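Polyphosphate kinase (Porphyromonas gingivalis, PDB 2O8R) probably catalyses the reversible transfer of the terminal phosphate of ATP onto a growing chain of inorganic polyphosphate. Local coordinates at residues 452-457 with 486-491. The protein carries 3 engineered substitutions. Numbering follows the deposited sequence.
Sequences GERPQG and IVHDVY
Pro455 and Gly457 bring the end of the loop 452-457 against segment 486-491 of helix 484-497, with the CA atoms of Pro455 and His488 6.2 Å apart. The pairing illustrates how, in the phospholipase D-like C-terminal domain 1 of the PPK1 family, the connecting loop of a beta hairpin packs on the helix that covers its strands: the loop joins the antiparallel strands 442-447 and 457-462, and the helix lies against that hairpin. The two segments meet mainly through van der Waals packing.

Pro455 is the main apolar contribution from the loop. Its CG sits over one face of the Tyr491 ring, offset toward the rim, in a CH-pi contact 4.2 Å from the ring centroid and 21° off the normal. In Tyr491, chi1 of 165° sets CG anti to the backbone N, and it is the face of the ring beyond that meets the proline. Leu446, on the strand before the loop, touches both Pro455 and Tyr491. The same pyrrolidine also meets His488: CD lies in the plane of the imidazole at its edge, 3.5 Å from CD2. The chain of Arg454 bends at chi2 and chi3, and Arg454 NH1 lies 3.5 Å from His488 NE2, with the guanidinium and imidazole planes 21° apart. Val487 also touches Ala459 of strand 457-462. Both of its methyls meet the loop backbone: CG1 lies by Pro455 O and Gly457 N, at 4.0 and 3.9 Å, while CG2 rests 3.4 Å from Gly457 O.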
loop_
_atom_site.group_PDB
_atom_site.type_symbol
_atom_site.label_atom_id
_atom_site.label_comp_id
_atom_site.label_asym_id
_atom_site.label_seq_id
_atom_site.Cartn_x
_atom_site.Cartn_y
_atom_site.Cartn_z
ATOM N N GLY A 452 34.140 29.858 10.700
ATOM C CA GLY A 452 34.148 29.457 12.098
ATOM C C GLY A 452 32.974 30.076 12.831
ATOM O O GLY A 452 32.933 30.083 14.065
ATOM N N GLU A 453 32.016 30.592 12.060
ATOM C CA GLU A 453 30.833 31.271 12.585
ATOM C C GLU A 453 29.858 30.294 13.242
ATOM O O GLU A 453 29.909 29.081 12.995
ATOM C CB GLU A 453 30.122 32.007 11.445
ATOM C CG GLU A 453 29.377 33.270 11.858
ATOM C CD GLU A 453 30.256 34.511 11.829
ATOM O OE1 GLU A 453 31.487 34.373 11.652
ATOM O OE2 GLU A 453 29.715 35.629 11.978
ATOM N N ARG A 454 28.976 30.827 14.087
ATOM C CA ARG A 454 27.860 30.051 14.609
ATOM C C ARG A 454 26.975 29.629 13.449
ATOM O O ARG A 454 26.704 30.433 12.548
ATOM C CB ARG A 454 27.028 30.863 15.611
ATOM C CG ARG A 454 27.650 31.091 16.988
ATOM C CD ARG A 454 28.282 29.831 17.577
ATOM N NE ARG A 454 29.713 29.764 17.275
ATOM C CZ ARG A 454 30.542 28.825 17.721
ATOM N NH1 ARG A 454 30.096 27.851 18.505
ATOM N NH2 ARG A 454 31.824 28.868 17.386
ATOM N N PRO A 455 26.545 28.356 13.448
ATOM C CA PRO A 455 25.543 27.914 12.489
ATOM C C PRO A 455 24.271 28.712 12.700
ATOM O O PRO A 455 23.904 29.002 13.835
ATOM C CB PRO A 455 25.322 26.443 12.856
ATOM C CG PRO A 455 25.864 26.291 14.225
ATOM C CD PRO A 455 26.983 27.262 14.331
ATOM N N GLN A 456 23.628 29.096 11.609
ATOM C CA GLN A 456 22.400 29.864 11.696
ATOM C C GLN A 456 21.323 29.051 10.999
ATOM O O GLN A 456 21.606 28.313 10.051
ATOM C CB GLN A 456 22.598 31.213 11.006
ATOM C CG GLN A 456 21.881 32.387 11.629
ATOM C CD GLN A 456 22.454 33.713 11.153
ATOM O OE1 GLN A 456 23.636 34.001 11.363
ATOM N NE2 GLN A 456 21.619 34.529 10.504
ATOM N N GLY A 457 20.093 29.158 11.477
ATOM C CA GLY A 457 19.010 28.400 10.865
ATOM C C GLY A 457 17.784 28.161 11.710
ATOM O O GLY A 457 17.430 28.971 12.564
ATOM N N ILE A 486 19.732 26.689 20.627
ATOM C CA ILE A 486 19.043 25.473 20.224
ATOM C C ILE A 486 19.559 25.029 18.869
ATOM O O ILE A 486 19.882 23.853 18.677
ATOM C CB ILE A 486 17.513 25.657 20.110
ATOM C CG1 ILE A 486 16.942 26.426 21.302
ATOM C CG2 ILE A 486 16.825 24.297 19.978
ATOM C CD1 ILE A 486 16.643 25.576 22.495
ATOM N N VAL A 487 19.647 25.968 17.930
ATOM C CA VAL A 487 19.969 25.610 16.546
ATOM C C VAL A 487 21.362 25.010 16.514
ATOM O O VAL A 487 21.659 24.149 15.681
ATOM C CB VAL A 487 19.835 26.801 15.569
ATOM C CG1 VAL A 487 20.733 26.624 14.334
ATOM C CG2 VAL A 487 18.371 27.002 15.162
ATOM N N HIS A 488 22.184 25.429 17.469
ATOM C CA HIS A 488 23.550 24.958 17.540
ATOM C C HIS A 488 23.577 23.576 18.176
ATOM O O HIS A 488 24.367 22.706 17.794
ATOM C CB HIS A 488 24.420 25.936 18.339
ATOM C CG HIS A 488 25.857 25.534 18.396
ATOM N ND1 HIS A 488 26.365 24.721 19.388
ATOM C CD2 HIS A 488 26.886 25.791 17.556
ATOM C CE1 HIS A 488 27.647 24.501 19.159
ATOM N NE2 HIS A 488 27.985 25.135 18.051
ATOM N N ASP A 489 22.706 23.389 19.159
ATOM C CA ASP A 489 22.627 22.142 19.901
ATOM C C ASP A 489 22.150 21.022 19.002
ATOM O O ASP A 489 22.713 19.923 19.021
ATOM C CB ASP A 489 21.688 22.309 21.085
ATOM C CG ASP A 489 22.367 22.951 22.278
ATOM O OD1 ASP A 489 23.607 23.083 22.238
ATOM O OD2 ASP A 489 21.668 23.305 23.260
ATOM N N VAL A 490 21.121 21.324 18.210
ATOM C CA VAL A 490 20.593 20.398 17.225
ATOM C C VAL A 490 21.669 20.135 16.167
ATOM O O VAL A 490 21.908 18.976 15.779
ATOM C CB VAL A 490 19.303 20.947 16.580
ATOM C CG1 VAL A 490 18.878 20.094 15.398
ATOM C CG2 VAL A 490 18.177 21.009 17.602
ATOM N N TYR A 491 22.326 21.211 15.731
ATOM C CA TYR A 491 23.462 21.112 14.827
ATOM C C TYR A 491 24.476 20.091 15.329
ATOM O O TYR A 491 24.869 19.166 14.610
ATOM C CB TYR A 491 24.143 22.467 14.687
ATOM C CG TYR A 491 25.515 22.372 14.068
ATOM C CD1 TYR A 491 25.661 22.257 12.695
ATOM C CD2 TYR A 491 26.665 22.391 14.853
ATOM C CE1 TYR A 491 26.903 22.153 12.115
ATOM C CE2 TYR A 491 27.911 22.290 14.280
ATOM C CZ TYR A 491 28.022 22.173 12.905
ATOM O OH TYR A 491 29.259 22.066 12.309
#